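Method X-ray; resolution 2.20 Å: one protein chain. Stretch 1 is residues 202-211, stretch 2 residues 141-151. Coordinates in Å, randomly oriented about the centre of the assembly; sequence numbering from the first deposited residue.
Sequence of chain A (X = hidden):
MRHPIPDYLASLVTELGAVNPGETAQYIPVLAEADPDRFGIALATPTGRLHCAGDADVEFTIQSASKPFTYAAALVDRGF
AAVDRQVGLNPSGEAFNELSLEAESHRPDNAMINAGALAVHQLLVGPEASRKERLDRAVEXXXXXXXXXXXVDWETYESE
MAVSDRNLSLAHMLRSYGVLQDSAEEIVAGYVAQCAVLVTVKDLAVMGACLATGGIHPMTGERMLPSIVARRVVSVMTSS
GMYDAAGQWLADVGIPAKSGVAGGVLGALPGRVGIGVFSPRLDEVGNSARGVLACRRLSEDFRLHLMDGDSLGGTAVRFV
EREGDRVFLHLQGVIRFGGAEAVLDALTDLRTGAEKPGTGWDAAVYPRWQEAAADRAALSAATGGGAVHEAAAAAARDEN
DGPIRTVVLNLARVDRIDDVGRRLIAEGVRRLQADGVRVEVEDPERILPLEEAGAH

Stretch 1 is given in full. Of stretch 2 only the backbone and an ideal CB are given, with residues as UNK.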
ATOM      1  N   LYS A 202      13.890  17.446  -8.975  1.00 22.42           N
ATOM      2  CA  LYS A 202      13.765  16.438 -10.019  1.00 23.77           C
ATOM      3  C   LYS A 202      14.551  15.180  -9.682  1.00 23.73           C
ATOM      4  O   LYS A 202      14.087  14.069  -9.933  1.00 25.10           O
ATOM      5  CB  LYS A 202      14.245  16.998 -11.359  1.00 24.95           C
ATOM      6  CG  LYS A 202      13.345  18.076 -11.949  1.00 27.44           C
ATOM      7  CD  LYS A 202      13.911  18.569 -13.278  1.00 32.15           C
ATOM      8  CE  LYS A 202      13.020  19.613 -13.924  1.00 41.39           C
ATOM      9  NZ  LYS A 202      13.567  20.081 -15.238  1.00 44.67           N
ATOM     10  N   ASP A 203      15.748  15.351  -9.133  1.00 22.97           N
ATOM     11  CA  ASP A 203      16.559  14.201  -8.759  1.00 24.70           C
ATOM     12  C   ASP A 203      15.796  13.348  -7.751  1.00 21.45           C
ATOM     13  O   ASP A 203      15.680  12.131  -7.911  1.00 22.31           O
ATOM     14  CB  ASP A 203      17.881  14.645  -8.130  1.00 26.36           C
ATOM     15  CG  ASP A 203      18.819  15.290  -9.125  1.00 27.57           C
ATOM     16  OD1 ASP A 203      19.069  14.692 -10.195  1.00 25.39           O
ATOM     17  OD2 ASP A 203      19.318  16.392  -8.826  1.00 28.28           O
ATOM     18  N   LEU A 204      15.275  13.995  -6.712  1.00 17.91           N
ATOM     19  CA  LEU A 204      14.532  13.287  -5.673  1.00 21.22           C
ATOM     20  C   LEU A 204      13.337  12.524  -6.230  1.00 22.22           C
ATOM     21  O   LEU A 204      13.119  11.366  -5.881  1.00 24.40           O
ATOM     22  CB  LEU A 204      14.049  14.264  -4.592  1.00 21.33           C
ATOM     23  CG  LEU A 204      15.084  14.734  -3.569  1.00 19.72           C
ATOM     24  CD1 LEU A 204      14.405  15.624  -2.543  1.00 19.19           C
ATOM     25  CD2 LEU A 204      15.716  13.527  -2.882  1.00 16.26           C
ATOM     26  N   ALA A 205      12.564  13.175  -7.095  1.00 19.78           N
ATOM     27  CA  ALA A 205      11.392  12.542  -7.690  1.00 19.16           C
ATOM     28  C   ALA A 205      11.772  11.227  -8.369  1.00 18.48           C
ATOM     29  O   ALA A 205      11.149  10.192  -8.137  1.00 19.61           O
ATOM     30  CB  ALA A 205      10.744  13.489  -8.705  1.00 17.26           C
ATOM     31  N   VAL A 206      12.807  11.272  -9.198  1.00 17.64           N
ATOM     32  CA  VAL A 206      13.254  10.086  -9.916  1.00 17.52           C
ATOM     33  C   VAL A 206      13.800   9.026  -8.968  1.00 18.60           C
ATOM     34  O   VAL A 206      13.540   7.835  -9.140  1.00 20.09           O
ATOM     35  CB  VAL A 206      14.330  10.449 -10.961  1.00 19.59           C
ATOM     36  CG1 VAL A 206      14.826   9.192 -11.658  1.00 18.03           C
ATOM     37  CG2 VAL A 206      13.743  11.433 -11.984  1.00 20.45           C
ATOM     38  N   MET A 207      14.566   9.459  -7.973  1.00 18.23           N
ATOM     39  CA  MET A 207      15.126   8.538  -6.993  1.00 17.15           C
ATOM     40  C   MET A 207      13.957   7.869  -6.260  1.00 17.61           C
ATOM     41  O   MET A 207      13.931   6.648  -6.083  1.00 18.59           O
ATOM     42  CB  MET A 207      16.022   9.312  -6.020  1.00 17.47           C
ATOM     43  CG  MET A 207      17.317   9.826  -6.666  1.00 17.25           C
ATOM     44  SD  MET A 207      18.128  11.152  -5.735  1.00 19.89           S
ATOM     45  CE  MET A 207      19.010  10.187  -4.484  1.00 14.20           C
ATOM     46  N   GLY A 208      12.980   8.673  -5.863  1.00 15.49           N
ATOM     47  CA  GLY A 208      11.817   8.141  -5.175  1.00 18.60           C
ATOM     48  C   GLY A 208      11.059   7.152  -6.044  1.00 20.85           C
ATOM     49  O   GLY A 208      10.601   6.116  -5.555  1.00 18.75           O
ATOM     50  N   ALA A 209      10.928   7.467  -7.332  1.00 20.45           N
ATOM     51  CA  ALA A 209      10.226   6.592  -8.272  1.00 19.38           C
ATOM     52  C   ALA A 209      10.882   5.212  -8.349  1.00 19.54           C
ATOM     53  O   ALA A 209      10.193   4.199  -8.481  1.00 19.34           O
ATOM     54  CB  ALA A 209      10.189   7.229  -9.658  1.00 16.77           C
ATOM     55  N   CYS A 210      12.210   5.177  -8.281  1.00 17.36           N
ATOM     56  CA  CYS A 210      12.939   3.913  -8.323  1.00 19.07           C
ATOM     57  C   CYS A 210      12.476   3.022  -7.172  1.00 19.58           C
ATOM     58  O   CYS A 210      12.448   1.796  -7.290  1.00 19.48           O
ATOM     59  CB  CYS A 210      14.448   4.156  -8.202  1.00 20.42           C
ATOM     60  SG  CYS A 210      15.267   4.799  -9.694  1.00 24.58           S
ATOM     61  N   LEU A 211      12.125   3.648  -6.052  1.00 16.85           N
ATOM     62  CA  LEU A 211      11.649   2.908  -4.893  1.00 18.03           C
ATOM     63  C   LEU A 211      10.179   2.542  -5.104  1.00 17.37           C
ATOM     64  O   LEU A 211       9.762   1.431  -4.807  1.00 17.67           O
ATOM     65  CB  LEU A 211      11.789   3.755  -3.621  1.00 16.79           C
ATOM     66  CG  LEU A 211      13.191   4.118  -3.119  1.00 16.23           C
ATOM     67  CD1 LEU A 211      13.077   5.082  -1.932  1.00 13.05           C
ATOM     68  CD2 LEU A 211      13.940   2.851  -2.711  1.00 13.21           C
ATOM     69  N   UNK A 141      25.157   5.056  -4.931  1.00 19.39           N
ATOM     70  CA  UNK A 141      23.781   4.574  -4.893  1.00 21.04           C
ATOM     71  C   UNK A 141      22.795   5.691  -5.227  1.00 20.32           C
ATOM     72  O   UNK A 141      21.852   5.486  -5.990  1.00 20.61           O
ATOM     73  CB  UNK A 141      23.463   3.985  -3.517  1.00 21.04           C
ATOM     74  N   UNK A 142      23.021   6.880  -4.677  1.00 19.24           N
ATOM     75  CA  UNK A 142      22.132   7.998  -4.956  1.00 16.61           C
ATOM     76  C   UNK A 142      22.265   8.428  -6.415  1.00 19.94           C
ATOM     77  O   UNK A 142      21.277   8.808  -7.052  1.00 14.26           O
ATOM     78  CB  UNK A 142      22.434   9.171  -4.022  1.00 16.61           C
ATOM     79  N   UNK A 143      23.486   8.355  -6.940  1.00 22.53           N
ATOM     80  CA  UNK A 143      23.749   8.730  -8.328  1.00 22.55           C
ATOM     81  C   UNK A 143      23.094   7.760  -9.305  1.00 19.70           C
ATOM     82  O   UNK A 143      22.512   8.172 -10.310  1.00 16.66           O
ATOM     83  CB  UNK A 143      25.256   8.788  -8.584  1.00 22.55           C
ATOM     84  N   UNK A 144      23.190   6.470  -9.004  1.00 23.67           N
ATOM     85  CA  UNK A 144      22.602   5.448  -9.859  1.00 23.82           C
ATOM     86  C   UNK A 144      21.085   5.596  -9.965  1.00 24.31           C
ATOM     87  O   UNK A 144      20.514   5.429 -11.044  1.00 25.75           O
ATOM     88  CB  UNK A 144      22.954   4.057  -9.329  1.00 23.82           C
ATOM     89  N   UNK A 145      20.432   5.922  -8.854  1.00 22.53           N
ATOM     90  CA  UNK A 145      18.980   6.083  -8.865  1.00 20.85           C
ATOM     91  C   UNK A 145      18.575   7.427  -9.468  1.00 21.57           C
ATOM     92  O   UNK A 145      17.523   7.538 -10.091  1.00 21.53           O
ATOM     93  CB  UNK A 145      18.422   5.955  -7.446  1.00 20.85           C
ATOM     94  N   UNK A 146      19.413   8.445  -9.290  1.00 21.00           N
ATOM     95  CA  UNK A 146      19.116   9.763  -9.846  1.00 22.42           C
ATOM     96  C   UNK A 146      19.352   9.753 -11.357  1.00 25.29           C
ATOM     97  O   UNK A 146      18.781  10.559 -12.087  1.00 23.81           O
ATOM     98  CB  UNK A 146      19.971  10.840  -9.175  1.00 22.42           C
ATOM     99  N   UNK A 147      20.203   8.839 -11.814  1.00 26.19           N
ATOM    100  CA  UNK A 147      20.493   8.743 -13.232  1.00 28.04           C
ATOM    101  C   UNK A 147      21.643   9.630 -13.674  1.00 30.94           C
ATOM    102  O   UNK A 147      21.864   9.806 -14.868  1.00 31.51           O
ATOM    103  CB  UNK A 147      19.240   9.095 -14.037  1.00 28.04           C
ATOM    104  N   UNK A 148      22.371  10.204 -12.721  1.00 31.91           N
ATOM    105  CA  UNK A 148      23.504  11.061 -13.052  1.00 31.79           C
ATOM    106  C   UNK A 148      24.471  11.142 -11.879  1.00 32.47           C
ATOM    107  O   UNK A 148      24.071  10.980 -10.725  1.00 33.14           O
ATOM    108  CB  UNK A 148      23.025  12.460 -13.443  1.00 31.79           C
ATOM    109  N   UNK A 149      25.744  11.380 -12.180  1.00 30.10           N
ATOM    110  CA  UNK A 149      26.770  11.487 -11.153  1.00 34.12           C
ATOM    111  C   UNK A 149      26.496  12.702 -10.278  1.00 32.39           C
ATOM    112  O   UNK A 149      26.446  13.829 -10.768  1.00 34.53           O
ATOM    113  CB  UNK A 149      28.162  11.577 -11.781  1.00 34.12           C
ATOM    114  N   UNK A 150      26.316  12.471  -8.983  1.00 29.17           N
ATOM    115  CA  UNK A 150      26.045  13.558  -8.049  1.00 24.58           C
ATOM    116  C   UNK A 150      27.334  13.978  -7.355  1.00 22.66           C
ATOM    117  O   UNK A 150      28.302  13.218  -7.323  1.00 24.11           O
ATOM    118  CB  UNK A 150      24.992  13.141  -7.020  1.00 24.58           C
ATOM    119  N   UNK A 151      27.343  15.184  -6.796  1.00 20.84           N
ATOM    120  CA  UNK A 151      28.520  15.693  -6.102  1.00 23.46           C
ATOM    121  C   UNK A 151      28.162  16.175  -4.704  1.00 21.78           C
ATOM    122  O   UNK A 151      27.018  16.537  -4.433  1.00 21.27           O
ATOM    123  CB  UNK A 151      29.164  16.827  -6.902  1.00 23.46           C
TER

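The helix of residues 202-211 crosses the C-terminal part of the helix that ends at 146 almost at right angles, with the axes 8.5 Å apart at their closest, so only a few positions of the second stretch can meet it. At position 141 CA-to-CB points sideways and nothing of the first stretch lies within 5.5 Å of the ideal CB; the contact leaves the choice open, and the residue is Ile141.

Position 142 also points sideways, but its CB lies 3.6 Å from CE of Met207. A thioether methyl so close favours an apolar side chain, from alanine to a longer one that can bend aside. Met142 is found: its CB packs against Met207 CE at 3.6 Å, while the end of its side chain leads away.

Positions 143 and 144 point away from the first stretch, which places no demand on them. They are Ser143 and Leu144. Ser143 works within its own stretch, where its OG accepts a hydrogen bond from the backbone N of position 150 at 2.9 Å and helps to hold the chain beyond the helix.

Position 145 is where the backbones come nearest, its CA being 4.9 Å from CA of Met207. CA-to-CB points toward the first stretch, and the CB lies 4.0 Å from Cys210 SG and 4.1 Å from Met207 CG. This apolar and sulfur-lined surface suits leucine, isoleucine, valine or methionine. The residue is Leu145, with chi1 m and chi2 t; its CB keeps those two contacts, and its carbonyl O lies 3.5 Å from Val206 CG1.

At position 146 the CB points sideways, 3.8 Å from Met207 CG and 4.1 Å from Asp203 OD1. With the neighbouring helix this near, a small residue such as alanine, serine or glycine fits most easily. Ala146 packs its CB on Met207 CG at 3.8 Å. Its backbone also takes part: a water donates hydrogen bonds to Ala146 O (2.6 Å) and Asp203 OD1 (2.7 Å), bridging the stretches.

Position 147 leaves the helix with phi 89° and psi 11°. A CB here would be jammed against the preceding carbonyl O, so the backbone alone calls for glycine, and Gly147 is present.

At position 148 the ideal CB has nothing of the first stretch within 5.5 Å, but the carboxylate of Asp203 lies farther along. A long basic side chain could reach it; arginine or lysine would serve, and arginine could offer two donors. Arg148, with chi1 p and chi2 and chi3 t, forms a salt bridge to Asp203: NE donates to OD1 at 3.0 Å and NH1 to OD2 at 2.8 Å, a two-point pairing at the guanidinium edge.

Position 149 is out of reach of the first stretch, which sets no demand on it; it is Arg149. At 150 CA-to-CB points toward the first stretch across a gap. Bordered by the Asp203 carboxylate and the Met207 side chain, the gap would admit a medium-sized apolar side chain, and a polar or basic one as well; the first stretch does not single out one. Leu150 extends CD2 to 4.4 Å from Asp203 OD1, a marginal contact. Position 151 is again out of reach, and Ser151 occupies it.

Stretch 2 141-151: IMSLLAGRRLS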
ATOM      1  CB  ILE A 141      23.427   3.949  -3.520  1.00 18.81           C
ATOM      2  CG1 ILE A 141      22.065   3.249  -3.610  1.00 20.21           C
ATOM      3  CG2 ILE A 141      23.413   5.020  -2.435  1.00 15.47           C
ATOM      4  CD1 ILE A 141      22.004   2.116  -4.641  1.00 15.92           C
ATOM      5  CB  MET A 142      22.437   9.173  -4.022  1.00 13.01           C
ATOM      6  CG  MET A 142      22.105   8.883  -2.567  1.00 12.47           C
ATOM      7  SD  MET A 142      22.211  10.312  -1.465  1.00 15.67           S
ATOM      8  CE  MET A 142      23.902  10.161  -0.885  1.00 15.54           C
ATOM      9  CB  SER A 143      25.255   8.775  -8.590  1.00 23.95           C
ATOM     10  OG  SER A 143      25.853   9.849  -7.891  1.00 27.23           O
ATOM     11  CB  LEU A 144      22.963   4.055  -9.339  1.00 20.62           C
ATOM     12  CG  LEU A 144      24.426   3.632  -9.520  1.00 23.11           C
ATOM     13  CD1 LEU A 144      24.685   2.318  -8.799  1.00 23.04           C
ATOM     14  CD2 LEU A 144      24.736   3.495 -11.006  1.00 24.14           C
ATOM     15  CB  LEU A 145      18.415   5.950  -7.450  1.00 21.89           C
ATOM     16  CG  LEU A 145      18.843   4.685  -6.698  1.00 27.70           C
ATOM     17  CD1 LEU A 145      18.049   4.571  -5.405  1.00 29.56           C
ATOM     18  CD2 LEU A 145      18.623   3.457  -7.573  1.00 25.22           C
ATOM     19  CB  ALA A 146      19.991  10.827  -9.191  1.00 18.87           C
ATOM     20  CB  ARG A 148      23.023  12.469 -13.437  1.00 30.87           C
ATOM     21  CG  ARG A 148      22.556  13.334 -12.272  1.00 31.03           C
ATOM     22  CD  ARG A 148      21.934  14.640 -12.768  1.00 33.54           C
ATOM     23  NE  ARG A 148      21.511  15.510 -11.670  1.00 36.10           N
ATOM     24  CZ  ARG A 148      22.332  16.272 -10.949  1.00 34.96           C
ATOM     25  NH1 ARG A 148      21.849  17.023  -9.968  1.00 33.51           N
ATOM     26  NH2 ARG A 148      23.632  16.297 -11.215  1.00 32.98           N
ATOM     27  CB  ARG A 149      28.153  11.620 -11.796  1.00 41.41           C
ATOM     28  CG  ARG A 149      28.633  10.374 -12.525  1.00 51.94           C
ATOM     29  CD  ARG A 149      29.955  10.625 -13.250  1.00 62.36           C
ATOM     30  NE  ARG A 149      30.552   9.385 -13.741  1.00 69.48           N
ATOM     31  CZ  ARG A 149      31.019   8.417 -12.955  1.00 74.74           C
ATOM     32  NH1 ARG A 149      30.962   8.543 -11.635  1.00 75.43           N
ATOM     33  NH2 ARG A 149      31.538   7.317 -13.488  1.00 76.74           N
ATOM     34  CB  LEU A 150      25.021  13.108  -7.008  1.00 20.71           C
ATOM     35  CG  LEU A 150      23.683  12.597  -7.543  1.00 17.06           C
ATOM     36  CD1 LEU A 150      22.842  12.077  -6.387  1.00 13.80           C
ATOM     37  CD2 LEU A 150      22.957  13.713  -8.280  1.00 19.13           C
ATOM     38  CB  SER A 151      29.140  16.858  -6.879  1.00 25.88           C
ATOM     39  OG  SER A 151      29.462  16.475  -8.200  1.00 33.21           O
TER
HETATM   40  O   HOH W   1      18.062  13.032 -12.076  1.00 24.22           O
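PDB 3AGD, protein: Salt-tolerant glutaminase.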